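Local coordinates for alpha-1,2-mannosidase (Bacteroides thetaiotaomicron, PDB 2WW2), which hydrolyses alpha-mannosidic linkages with inversion of configuration, as a calcium-dependent mannosidase of glycoside hydrolase family 92, at residues 581-585 / 626-631; 91-96 / 214-218; 323-327 / 352-356; 29-33 / 107-112. One frame throughout, in Å; residues are numbered along the deposited sequence. Where two conformers were deposited one is given.

Contact 1. Residues 581-585 / 626-631; sequences AHGNQ and EDNGQT. With NA (sodium ion), chain F.
In the catalytic domain, beside a sodium site, the type II beta turn from Ala581 to Asn584 meets, through Gly583, the loop 626-631, which ends at Thr631, the N-cap position of helix 632-640. Gln630 carries the polar contact. Its CG sits between the backbone N and carbonyl carbon (chi1 73°), and a bend at chi2 folds the amide back over its own loop. Gln630 NE2 gives a nearly straight bond of 2.9 Å to Gly583 O, which it meets from above the carbonyl plane; its second bond, to Glu626 O, lies in that carbonyl's plane. Gln630 OE1 accepts from Asn628 N at 2.8 Å, so three bonds fix the amide's rotation. With an alanine here, Gly583 O would probably keep Gln588 NE2 but lose its donor from this loop, and Glu626 O and Asn628 N would lose a partner. Gly583 CA packs 3.5 Å from Thr631 CG2, and a CB on Gly583 would collide with Glu626 O. Water 1 donates to His582 O (2.6 Å) and accepts from Glu626 N. The His582 ring, held by Tyr580 and Tyr615, runs alongside the Asp627 carboxylate, their planes 76° apart. Asp627 OD1 accepts from Gly629 N in an Asx turn. Sodium is bound by Asp627 O (2.3 Å), Tyr622 O, Gly624 O, two waters and, from the N-terminal part of the chain, Ser19 O: a metal site built from main-chain carbonyls.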
loop_
_atom_site.group_PDB
_atom_site.type_symbol
_atom_site.label_atom_id
_atom_site.label_comp_id
_atom_site.label_asym_id
_atom_site.label_seq_id
_atom_site.Cartn_x
_atom_site.Cartn_y
_atom_site.Cartn_z
ATOM N N ALA A 581 13.022 -4.513 3.169
ATOM C CA ALA A 581 13.252 -5.057 1.839
ATOM C C ALA A 581 14.383 -6.073 1.896
ATOM O O ALA A 581 15.497 -5.803 1.454
ATOM C CB ALA A 581 13.577 -3.940 0.848
ATOM N N HIS A 582 14.101 -7.238 2.461
ATOM C CA HIS A 582 15.142 -8.246 2.616
ATOM C C HIS A 582 15.778 -8.563 1.255
ATOM O O HIS A 582 15.094 -8.904 0.296
ATOM C CB HIS A 582 14.606 -9.520 3.272
ATOM C CG HIS A 582 15.674 -10.539 3.532
ATOM N ND1 HIS A 582 16.721 -10.305 4.401
ATOM C CD2 HIS A 582 15.878 -11.780 3.021
ATOM C CE1 HIS A 582 17.514 -11.363 4.430
ATOM N NE2 HIS A 582 17.023 -12.274 3.601
ATOM N N GLY A 583 17.090 -8.433 1.178
ATOM C CA GLY A 583 17.791 -8.641 -0.075
ATOM C C GLY A 583 18.289 -7.333 -0.660
ATOM O O GLY A 583 19.268 -7.320 -1.410
ATOM N N ASN A 584 17.615 -6.236 -0.335
ATOM C CA ASN A 584 18.049 -4.947 -0.845
ATOM C C ASN A 584 19.433 -4.639 -0.275
ATOM O O ASN A 584 19.638 -4.633 0.944
ATOM C CB ASN A 584 17.022 -3.854 -0.552
ATOM C CG ASN A 584 17.316 -2.549 -1.300
ATOM O OD1 ASN A 584 16.571 -2.135 -2.202
ATOM N ND2 ASN A 584 18.390 -1.890 -0.909
ATOM N N GLN A 585 20.389 -4.428 -1.170
ATOM C CA GLN A 585 21.809 -4.440 -0.803
ATOM C C GLN A 585 22.199 -3.530 0.375
ATOM O O GLN A 585 22.818 -3.998 1.335
ATOM C CB GLN A 585 22.684 -4.182 -2.046
ATOM C CG GLN A 585 22.816 -5.399 -2.998
ATOM C CD GLN A 585 21.575 -5.633 -3.870
ATOM O OE1 GLN A 585 20.622 -4.859 -3.850
ATOM N NE2 GLN A 585 21.598 -6.703 -4.642
ATOM N N GLU A 626 12.208 -8.740 -2.767
ATOM C CA GLU A 626 13.432 -8.092 -3.194
ATOM C C GLU A 626 14.608 -9.040 -3.220
ATOM O O GLU A 626 15.736 -8.628 -3.461
ATOM C CB GLU A 626 13.772 -7.024 -2.192
ATOM C CG GLU A 626 14.472 -5.896 -2.764
ATOM C CD GLU A 626 13.527 -4.772 -2.926
ATOM O OE1 GLU A 626 12.353 -5.070 -3.237
ATOM O OE2 GLU A 626 13.952 -3.619 -2.711
ATOM N N ASP A 627 14.359 -10.307 -2.931
ATOM C CA ASP A 627 15.440 -11.285 -2.865
ATOM C C ASP A 627 15.404 -12.161 -4.100
ATOM O O ASP A 627 14.479 -12.966 -4.291
ATOM C CB ASP A 627 15.321 -12.142 -1.609
ATOM C CG ASP A 627 16.552 -13.024 -1.374
ATOM O OD1 ASP A 627 17.447 -13.099 -2.263
ATOM O OD2 ASP A 627 16.612 -13.652 -0.295
ATOM N N ASN A 628 16.404 -11.975 -4.951
ATOM C CA ASN A 628 16.495 -12.723 -6.190
ATOM C C ASN A 628 17.648 -13.724 -6.154
ATOM O O ASN A 628 18.224 -14.060 -7.189
ATOM C CB ASN A 628 16.650 -11.741 -7.347
ATOM C CG ASN A 628 15.495 -10.752 -7.399
ATOM O OD1 ASN A 628 15.674 -9.524 -7.224
ATOM N ND2 ASN A 628 14.292 -11.287 -7.561
ATOM N N GLY A 629 17.975 -14.197 -4.951
ATOM C CA GLY A 629 19.023 -15.201 -4.808
ATOM C C GLY A 629 20.300 -14.632 -4.222
ATOM O O GLY A 629 21.147 -15.392 -3.751
ATOM N N GLN A 630 20.420 -13.297 -4.213
ATOM C CA GLN A 630 21.661 -12.633 -3.787
ATOM C C GLN A 630 21.961 -12.779 -2.297
ATOM O O GLN A 630 23.063 -12.475 -1.857
ATOM C CB GLN A 630 21.705 -11.152 -4.210
ATOM C CG GLN A 630 20.792 -10.184 -3.449
ATOM C CD GLN A 630 19.381 -10.112 -4.028
ATOM O OE1 GLN A 630 18.980 -10.959 -4.842
ATOM N NE2 GLN A 630 18.615 -9.102 -3.604
ATOM N N THR A 631 20.997 -13.277 -1.530
ATOM C CA THR A 631 21.196 -13.447 -0.109
ATOM C C THR A 631 21.726 -14.853 0.254
ATOM O O THR A 631 21.719 -15.218 1.410
ATOM C CB THR A 631 19.903 -13.195 0.671
ATOM O OG1 THR A 631 18.970 -14.237 0.364
ATOM C CG2 THR A 631 19.303 -11.823 0.304
HETATM NA NA NA F . 12.179 -13.408 -4.335
HETATM O O HOH W 1 12.465 -8.797 -0.015
HETATM O O HOH W 2 12.013 -11.487 -5.942
HETATM O O HOH W 3 9.816 -13.776 -4.062
#

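Contact 2. Residues 91-96 / 214-218; sequences MSHKER and YTCAY
Tyr214 reaches from just before strand 216-221 into the loop 91-96 and ends against His93. From CB the side chain runs with CG anti to the backbone N (chi1 180°), which carries the ring toward the 91-96 loop. On one rim Tyr214 CE2 passes 4.0 Å from Ser92 OG, which lies at the ring edge near its plane. Further out, Tyr214 CZ stands 3.7 Å from His93 ND1. The tip, Tyr214 OH, accepts a bond of 2.9 Å from His93 N and a weak one of 3.3 Å from His93 ND1, so backbone and imidazole both point at one oxygen; the same hydroxyl also hydrogen-bonds Asp148 OD2. The two rings form an offset edge-to-face pair, the His93 edge toward the Tyr214 face, with planes at 76°. Arg96 ties the loop together from within: Arg96 NH1 bonds Met91 O at 2.8 Å and also makes a salt bridge to Asp148. At the other end of the loop Met91, bent at chi2 and chi3, lays CE 3.8 Å from Cys216 CB and rests SD 3.9 Å from Tyr218 CB, an oblique Met-aromatic contact with the Tyr218 ring. Ser92 OG accepts from Lys94 N, an ST turn that shapes the loop. The loop joins strands 80-86 and 98-108 and packs against strand 216-221, which is paired antiparallel with strands 143-148 and 194-198 of the N-terminal beta domain.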
loop_
_atom_site.group_PDB
_atom_site.type_symbol
_atom_site.label_atom_id
_atom_site.label_comp_id
_atom_site.label_asym_id
_atom_site.label_seq_id
_atom_site.Cartn_x
_atom_site.Cartn_y
_atom_site.Cartn_z
ATOM N N MET A 91 16.808 -28.631 -36.488
ATOM C CA MET A 91 18.130 -28.014 -36.336
ATOM C C MET A 91 18.102 -26.736 -35.504
ATOM O O MET A 91 18.827 -26.616 -34.527
ATOM C CB MET A 91 18.777 -27.696 -37.706
ATOM C CG MET A 91 18.935 -28.918 -38.615
ATOM S SD MET A 91 19.852 -30.240 -37.799
ATOM C CE MET A 91 21.471 -29.505 -37.667
ATOM N N SER A 92 17.293 -25.772 -35.927
ATOM C CA SER A 92 17.276 -24.449 -35.302
ATOM C C SER A 92 16.741 -24.486 -33.877
ATOM O O SER A 92 15.806 -25.237 -33.569
ATOM C CB SER A 92 16.440 -23.476 -36.133
ATOM O OG SER A 92 16.314 -22.227 -35.457
ATOM N N HIS A 93 17.338 -23.686 -33.001
ATOM C CA HIS A 93 16.816 -23.557 -31.642
ATOM C C HIS A 93 15.321 -23.173 -31.627
ATOM O O HIS A 93 14.611 -23.482 -30.677
ATOM C CB HIS A 93 17.635 -22.534 -30.844
ATOM C CG HIS A 93 17.349 -21.104 -31.214
ATOM N ND1 HIS A 93 17.940 -20.473 -32.291
ATOM C CD2 HIS A 93 16.522 -20.191 -30.654
ATOM C CE1 HIS A 93 17.514 -19.220 -32.361
ATOM N NE2 HIS A 93 16.644 -19.027 -31.383
ATOM N N LYS A 94 14.854 -22.500 -32.684
ATOM C CA LYS A 94 13.456 -22.071 -32.777
ATOM C C LYS A 94 12.524 -23.248 -32.938
ATOM O O LYS A 94 11.347 -23.137 -32.630
ATOM C CB LYS A 94 13.259 -21.142 -33.975
ATOM C CG LYS A 94 14.119 -19.885 -33.936
ATOM C CD LYS A 94 13.329 -18.694 -33.425
ATOM C CE LYS A 94 14.065 -17.388 -33.709
ATOM N NZ LYS A 94 13.397 -16.241 -33.019
ATOM N N GLU A 95 13.052 -24.366 -33.431
ATOM C CA GLU A 95 12.259 -25.552 -33.726
ATOM C C GLU A 95 12.552 -26.780 -32.847
ATOM O O GLU A 95 11.790 -27.745 -32.899
ATOM C CB GLU A 95 12.453 -25.970 -35.187
ATOM C CG GLU A 95 11.857 -25.003 -36.166
ATOM C CD GLU A 95 11.740 -25.623 -37.529
ATOM O OE1 GLU A 95 12.780 -25.746 -38.206
ATOM O OE2 GLU A 95 10.612 -26.011 -37.911
ATOM N N ARG A 96 13.650 -26.766 -32.087
ATOM C CA ARG A 96 13.982 -27.867 -31.188
ATOM C C ARG A 96 13.251 -27.647 -29.896
ATOM O O ARG A 96 13.742 -26.940 -29.013
ATOM C CB ARG A 96 15.483 -27.937 -30.843
ATOM C CG ARG A 96 16.383 -28.342 -31.955
ATOM C CD ARG A 96 17.828 -28.605 -31.466
ATOM N NE ARG A 96 18.273 -27.696 -30.416
ATOM C CZ ARG A 96 18.993 -26.591 -30.603
ATOM N NH1 ARG A 96 19.367 -26.207 -31.834
ATOM N NH2 ARG A 96 19.345 -25.864 -29.549
ATOM N N TYR A 214 25.119 -18.250 -37.647
ATOM C CA TYR A 214 24.516 -19.277 -36.792
ATOM C C TYR A 214 24.820 -20.626 -37.438
ATOM O O TYR A 214 24.541 -20.812 -38.626
ATOM C CB TYR A 214 22.996 -19.058 -36.727
ATOM C CG TYR A 214 22.220 -20.055 -35.871
ATOM C CD1 TYR A 214 22.746 -20.560 -34.679
ATOM C CD2 TYR A 214 20.944 -20.462 -36.243
ATOM C CE1 TYR A 214 22.008 -21.485 -33.893
ATOM C CE2 TYR A 214 20.214 -21.353 -35.478
ATOM C CZ TYR A 214 20.742 -21.857 -34.300
ATOM O OH TYR A 214 19.982 -22.757 -33.566
ATOM N N THR A 215 25.379 -21.568 -36.676
ATOM C CA THR A 215 25.643 -22.908 -37.201
ATOM C C THR A 215 25.185 -23.993 -36.234
ATOM O O THR A 215 25.263 -23.817 -35.014
ATOM C CB THR A 215 27.147 -23.154 -37.488
ATOM O OG1 THR A 215 27.926 -23.035 -36.285
ATOM C CG2 THR A 215 27.682 -22.161 -38.529
ATOM N N CYS A 216 24.720 -25.106 -36.803
ATOM C CA CYS A 216 24.417 -26.324 -36.069
ATOM C C CYS A 216 24.917 -27.522 -36.875
ATOM O O CYS A 216 25.239 -27.415 -38.074
ATOM C CB CYS A 216 22.899 -26.459 -35.836
ATOM S SG CYS A 216 22.121 -25.063 -34.913
ATOM N N ALA A 217 24.984 -28.674 -36.223
ATOM C CA ALA A 217 25.367 -29.901 -36.920
ATOM C C ALA A 217 24.538 -30.994 -36.318
ATOM O O ALA A 217 24.145 -30.904 -35.142
ATOM C CB ALA A 217 26.839 -30.202 -36.721
ATOM N N TYR A 218 24.253 -32.015 -37.109
ATOM C CA TYR A 218 23.577 -33.183 -36.557
ATOM C C TYR A 218 24.381 -34.435 -36.820
ATOM O O TYR A 218 25.125 -34.521 -37.792
ATOM C CB TYR A 218 22.147 -33.330 -37.108
ATOM C CG TYR A 218 22.057 -34.005 -38.460
ATOM C CD1 TYR A 218 22.049 -35.403 -38.561
ATOM C CD2 TYR A 218 21.983 -33.257 -39.630
ATOM C CE1 TYR A 218 21.958 -36.027 -39.788
ATOM C CE2 TYR A 218 21.904 -33.884 -40.868
ATOM C CZ TYR A 218 21.884 -35.267 -40.928
ATOM O OH TYR A 218 21.802 -35.896 -42.143
#

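Contact 3. Residues 323-327 / 352-356; sequences GYMYT and RVTQS
Tyr326 OH is gripped by Arg352 NE at 2.9 Å and by water 4 at 2.6 Å, at the point where strand 326-330 of an antiparallel sheet packs on helix 347-364 in the catalytic domain. The arginine bond is almost straight (171°), the phenol and guanidinium planes are only 5° apart, and the oxygen lies at the guanidinium edge, in its plane. Water 4 closes a small ring by accepting from Arg352 NH2 at 3.0 Å. Val353 CG2 sits over the centre of one face of the phenol, 3.8 Å from the Tyr326 centroid and almost on the normal, a CH-pi contact. A leucine in place of Tyr326 would probably leave Arg352 NE without its oxygen mate, break the water bridge and take the flat face from Val353. Arg352 serves a second ring as well: its CD lies over the centre of Tyr324 at 3.7 Å from the centroid. The bend at chi3 (-69°) lets the aliphatic part cover Tyr324 while NE turns to Tyr326. Between the two tyrosines the backbone leading into the strand rides close on the helix: Ser356 CB presses 3.6 Å from Tyr326 N, a buried N-H without a partner in the model. Met325, whose CB points away from the helix, curls back until its CE rests 3.7 Å from Ser356 O.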
loop_
_atom_site.group_PDB
_atom_site.type_symbol
_atom_site.label_atom_id
_atom_site.label_comp_id
_atom_site.label_asym_id
_atom_site.label_seq_id
_atom_site.Cartn_x
_atom_site.Cartn_y
_atom_site.Cartn_z
ATOM N N GLY A 323 49.346 -17.913 -14.856
ATOM C CA GLY A 323 48.783 -17.540 -13.583
ATOM C C GLY A 323 47.277 -17.755 -13.528
ATOM O O GLY A 323 46.757 -18.664 -14.172
ATOM N N TYR A 324 46.601 -16.908 -12.762
ATOM C CA TYR A 324 45.183 -17.095 -12.452
ATOM C C TYR A 324 44.344 -15.928 -12.917
ATOM O O TYR A 324 44.761 -14.772 -12.868
ATOM C CB TYR A 324 44.964 -17.300 -10.946
ATOM C CG TYR A 324 45.784 -18.433 -10.369
ATOM C CD1 TYR A 324 45.525 -19.748 -10.732
ATOM C CD2 TYR A 324 46.827 -18.187 -9.471
ATOM C CE1 TYR A 324 46.272 -20.795 -10.215
ATOM C CE2 TYR A 324 47.583 -19.239 -8.950
ATOM C CZ TYR A 324 47.292 -20.533 -9.326
ATOM O OH TYR A 324 48.020 -21.591 -8.828
ATOM N N MET A 325 43.140 -16.257 -13.357
ATOM C CA MET A 325 42.152 -15.264 -13.691
ATOM C C MET A 325 40.812 -15.841 -13.247
ATOM O O MET A 325 40.618 -17.067 -13.292
ATOM C CB MET A 325 42.165 -14.977 -15.204
ATOM C CG MET A 325 41.135 -13.922 -15.648
ATOM S SD MET A 325 41.204 -12.351 -14.771
ATOM C CE MET A 325 42.887 -11.785 -15.160
ATOM N N TYR A 326 39.921 -14.972 -12.775
ATOM C CA TYR A 326 38.524 -15.341 -12.470
ATOM C C TYR A 326 37.634 -14.358 -13.181
ATOM O O TYR A 326 38.067 -13.258 -13.526
ATOM C CB TYR A 326 38.218 -15.203 -10.960
ATOM C CG TYR A 326 38.713 -16.357 -10.134
ATOM C CD1 TYR A 326 37.812 -17.296 -9.608
ATOM C CD2 TYR A 326 40.080 -16.536 -9.900
ATOM C CE1 TYR A 326 38.278 -18.378 -8.861
ATOM C CE2 TYR A 326 40.550 -17.614 -9.152
ATOM C CZ TYR A 326 39.639 -18.521 -8.624
ATOM O OH TYR A 326 40.115 -19.592 -7.893
ATOM N N THR A 327 36.361 -14.694 -13.313
ATOM C CA THR A 327 35.435 -13.719 -13.850
ATOM C C THR A 327 33.993 -14.066 -13.496
ATOM O O THR A 327 33.757 -14.970 -12.699
ATOM C CB THR A 327 35.587 -13.589 -15.375
ATOM O OG1 THR A 327 34.803 -12.473 -15.803
ATOM C CG2 THR A 327 35.091 -14.871 -16.079
ATOM N N ARG A 352 43.680 -16.619 -4.893
ATOM C CA ARG A 352 43.762 -16.532 -6.356
ATOM C C ARG A 352 42.888 -15.396 -6.917
ATOM O O ARG A 352 43.269 -14.725 -7.896
ATOM C CB ARG A 352 43.377 -17.873 -7.003
ATOM C CG ARG A 352 44.255 -19.047 -6.556
ATOM C CD ARG A 352 43.939 -20.325 -7.331
ATOM N NE ARG A 352 42.620 -20.858 -7.002
ATOM C CZ ARG A 352 42.419 -21.909 -6.208
ATOM N NH1 ARG A 352 43.454 -22.525 -5.649
ATOM N NH2 ARG A 352 41.186 -22.338 -5.959
ATOM N N VAL A 353 41.727 -15.176 -6.295
ATOM C CA VAL A 353 40.821 -14.107 -6.730
ATOM C C VAL A 353 41.484 -12.750 -6.571
ATOM O O VAL A 353 41.387 -11.877 -7.462
ATOM C CB VAL A 353 39.499 -14.116 -5.928
ATOM C CG1 VAL A 353 38.728 -12.804 -6.150
ATOM C CG2 VAL A 353 38.637 -15.311 -6.345
ATOM N N THR A 354 42.168 -12.552 -5.447
ATOM C CA THR A 354 42.820 -11.249 -5.227
ATOM C C THR A 354 43.933 -11.031 -6.243
ATOM O O THR A 354 44.032 -9.941 -6.828
ATOM C CB THR A 354 43.342 -11.062 -3.774
ATOM O OG1 THR A 354 44.168 -12.174 -3.429
ATOM C CG2 THR A 354 42.148 -10.989 -2.786
ATOM N N GLN A 355 44.740 -12.064 -6.493
ATOM C CA GLN A 355 45.744 -11.972 -7.568
ATOM C C GLN A 355 45.111 -11.632 -8.924
ATOM O O GLN A 355 45.680 -10.867 -9.711
ATOM C CB GLN A 355 46.490 -13.296 -7.758
ATOM C CG GLN A 355 47.647 -13.592 -6.830
ATOM C CD GLN A 355 48.093 -15.044 -6.990
ATOM O OE1 GLN A 355 47.716 -15.934 -6.190
ATOM N NE2 GLN A 355 48.835 -15.310 -8.064
ATOM N N SER A 356 43.959 -12.223 -9.220
ATOM C CA SER A 356 43.316 -12.010 -10.522
ATOM C C SER A 356 42.807 -10.582 -10.706
ATOM O O SER A 356 42.761 -10.074 -11.831
ATOM C CB SER A 356 42.189 -13.017 -10.780
ATOM O OG SER A 356 41.057 -12.761 -9.968
HETATM O O HOH W 4 38.569 -21.574 -7.246
#

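Contact 4. Residues 29-33 / 107-112; sequences YPAVA and ATPYNY
Val32 drives its two methyls into the hairpin that joins strands 98-108 and 111-116. With CG1 anti to the backbone N (chi1 177°), Val32 CG2 nestles 3.5 Å from Tyr112 CB, and Val32 CG1 leans on the peptide following Pro109, 3.8 Å from Pro109 O. The valine is a knob seated in the hollow between the hairpin turn and the root of the Tyr112 side chain, which it crosses at about a right angle. Two residues back, Pro30, the centre of an inverse gamma turn, offers a second bump: Pro30 CB meets Ala107 CB at 4.0 Å, and Pro30 CG brushes the Tyr112 ring obliquely at CE1. Between these two bumps the backbones stand apart, and water 5 spans the distance by donating to both Pro30 O (3.0 Å) and Thr108 O (2.9 Å). Beyond Val32 the chains close again: Ala33 N gives a bond of 3.0 Å to Pro109 O, beside a Val32 CA-H contact to the same oxygen. Within the turn, Thr108 OG1 bonds Asn111 O and lies over the centre of the Tyr110 ring. Helix 256-271 covers the turn, with Pro109 touching Trp267. Tyr112 OH goes back to Glu105, a ligand of the second sodium ion. The arrangement is that of a beta hairpin closed by a tight turn, packed against an irregular segment of the N-terminal domain.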
loop_
_atom_site.group_PDB
_atom_site.type_symbol
_atom_site.label_atom_id
_atom_site.label_comp_id
_atom_site.label_asym_id
_atom_site.label_seq_id
_atom_site.Cartn_x
_atom_site.Cartn_y
_atom_site.Cartn_z
ATOM N N TYR A 29 18.774 -20.863 -13.216
ATOM C CA TYR A 29 19.062 -22.163 -13.848
ATOM C C TYR A 29 19.753 -23.179 -12.937
ATOM O O TYR A 29 20.587 -22.824 -12.116
ATOM C CB TYR A 29 19.811 -22.015 -15.189
ATOM C CG TYR A 29 21.233 -21.461 -15.142
ATOM C CD1 TYR A 29 22.332 -22.303 -14.962
ATOM C CD2 TYR A 29 21.470 -20.099 -15.308
ATOM C CE1 TYR A 29 23.651 -21.799 -14.971
ATOM C CE2 TYR A 29 22.773 -19.577 -15.315
ATOM C CZ TYR A 29 23.852 -20.434 -15.147
ATOM O OH TYR A 29 25.143 -19.936 -15.150
ATOM N N PRO A 30 19.406 -24.464 -13.106
ATOM C CA PRO A 30 19.949 -25.503 -12.217
ATOM C C PRO A 30 21.365 -25.925 -12.640
ATOM O O PRO A 30 21.548 -26.947 -13.287
ATOM C CB PRO A 30 18.958 -26.659 -12.376
ATOM C CG PRO A 30 18.429 -26.483 -13.819
ATOM C CD PRO A 30 18.409 -24.979 -14.062
ATOM N N ALA A 31 22.361 -25.121 -12.291
ATOM C CA ALA A 31 23.725 -25.310 -12.781
ATOM C C ALA A 31 24.333 -26.664 -12.385
ATOM O O ALA A 31 24.395 -27.032 -11.196
ATOM C CB ALA A 31 24.604 -24.182 -12.284
ATOM N N VAL A 32 24.787 -27.392 -13.393
ATOM C CA VAL A 32 25.577 -28.605 -13.194
ATOM C C VAL A 32 27.050 -28.194 -13.295
ATOM O O VAL A 32 27.497 -27.628 -14.311
ATOM C CB VAL A 32 25.246 -29.640 -14.263
ATOM C CG1 VAL A 32 26.133 -30.904 -14.100
ATOM C CG2 VAL A 32 23.761 -30.006 -14.183
ATOM N N ALA A 33 27.813 -28.430 -12.230
ATOM C CA ALA A 33 29.154 -27.855 -12.176
ATOM C C ALA A 33 29.980 -28.518 -11.086
ATOM O O ALA A 33 29.480 -29.366 -10.358
ATOM C CB ALA A 33 29.058 -26.330 -11.872
ATOM N N ALA A 107 17.383 -32.668 -10.850
ATOM C CA ALA A 107 18.468 -31.700 -10.904
ATOM C C ALA A 107 19.293 -31.729 -9.615
ATOM O O ALA A 107 18.740 -31.542 -8.524
ATOM C CB ALA A 107 17.882 -30.279 -11.121
ATOM N N THR A 108 20.600 -31.976 -9.741
ATOM C CA THR A 108 21.548 -31.934 -8.618
ATOM C C THR A 108 22.788 -31.234 -9.159
ATOM O O THR A 108 22.905 -31.050 -10.375
ATOM C CB THR A 108 21.980 -33.340 -8.136
ATOM O OG1 THR A 108 22.886 -33.933 -9.075
ATOM C CG2 THR A 108 20.789 -34.261 -7.946
ATOM N N PRO A 109 23.704 -30.810 -8.266
ATOM C CA PRO A 109 24.902 -30.108 -8.731
ATOM C C PRO A 109 25.834 -31.001 -9.540
ATOM O O PRO A 109 26.627 -30.488 -10.325
ATOM C CB PRO A 109 25.610 -29.707 -7.422
ATOM C CG PRO A 109 24.503 -29.653 -6.408
ATOM C CD PRO A 109 23.551 -30.748 -6.801
ATOM N N TYR A 110 25.770 -32.321 -9.309
ATOM C CA TYR A 110 26.736 -33.255 -9.867
ATOM C C TYR A 110 26.155 -34.050 -11.046
ATOM O O TYR A 110 26.854 -34.840 -11.658
ATOM C CB TYR A 110 27.232 -34.230 -8.768
ATOM C CG TYR A 110 26.107 -35.006 -8.136
ATOM C CD1 TYR A 110 25.661 -36.204 -8.699
ATOM C CD2 TYR A 110 25.473 -34.542 -6.985
ATOM C CE1 TYR A 110 24.603 -36.912 -8.124
ATOM C CE2 TYR A 110 24.422 -35.234 -6.417
ATOM C CZ TYR A 110 23.996 -36.421 -6.977
ATOM O OH TYR A 110 22.927 -37.100 -6.397
ATOM N N ASN A 111 24.876 -33.830 -11.345
ATOM C CA ASN A 111 24.193 -34.515 -12.426
ATOM C C ASN A 111 22.788 -33.953 -12.637
ATOM O O ASN A 111 22.023 -33.805 -11.703
ATOM C CB ASN A 111 24.067 -36.031 -12.129
ATOM C CG ASN A 111 23.503 -36.810 -13.313
ATOM O OD1 ASN A 111 24.242 -37.184 -14.233
ATOM N ND2 ASN A 111 22.204 -37.062 -13.297
ATOM N N TYR A 112 22.448 -33.662 -13.885
ATOM C CA TYR A 112 21.084 -33.347 -14.253
ATOM C C TYR A 112 20.564 -34.450 -15.169
ATOM O O TYR A 112 21.204 -34.789 -16.174
ATOM C CB TYR A 112 21.041 -31.996 -14.979
ATOM C CG TYR A 112 19.641 -31.616 -15.448
ATOM C CD1 TYR A 112 18.812 -30.814 -14.664
ATOM C CD2 TYR A 112 19.152 -32.070 -16.669
ATOM C CE1 TYR A 112 17.513 -30.467 -15.090
ATOM C CE2 TYR A 112 17.865 -31.722 -17.116
ATOM C CZ TYR A 112 17.063 -30.921 -16.326
ATOM O OH TYR A 112 15.807 -30.596 -16.764
HETATM O O HOH W 5 21.072 -29.556 -11.991
#

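Along the chain the segments of contacts 4 and 2 alternate, both within the N-terminal beta domain, whose strands 98-108 and 216-221 belong to the same network of antiparallel pairs; their centres are about 24 Å apart. Contacts 3 and 1 follow in turn in the catalytic domain, about 27 Å apart between centres. Contact 4 lies nearest that domain, its nearest atoms about 9 Å from contact 1 and about 10 Å from contact 3, and its turn is covered by helix 256-271. Contact 2 sits far out, about 37 Å from contact 1 between centres. None touches another; each belongs to a separate part of the two-domain enzyme, with contact 4 near the junction.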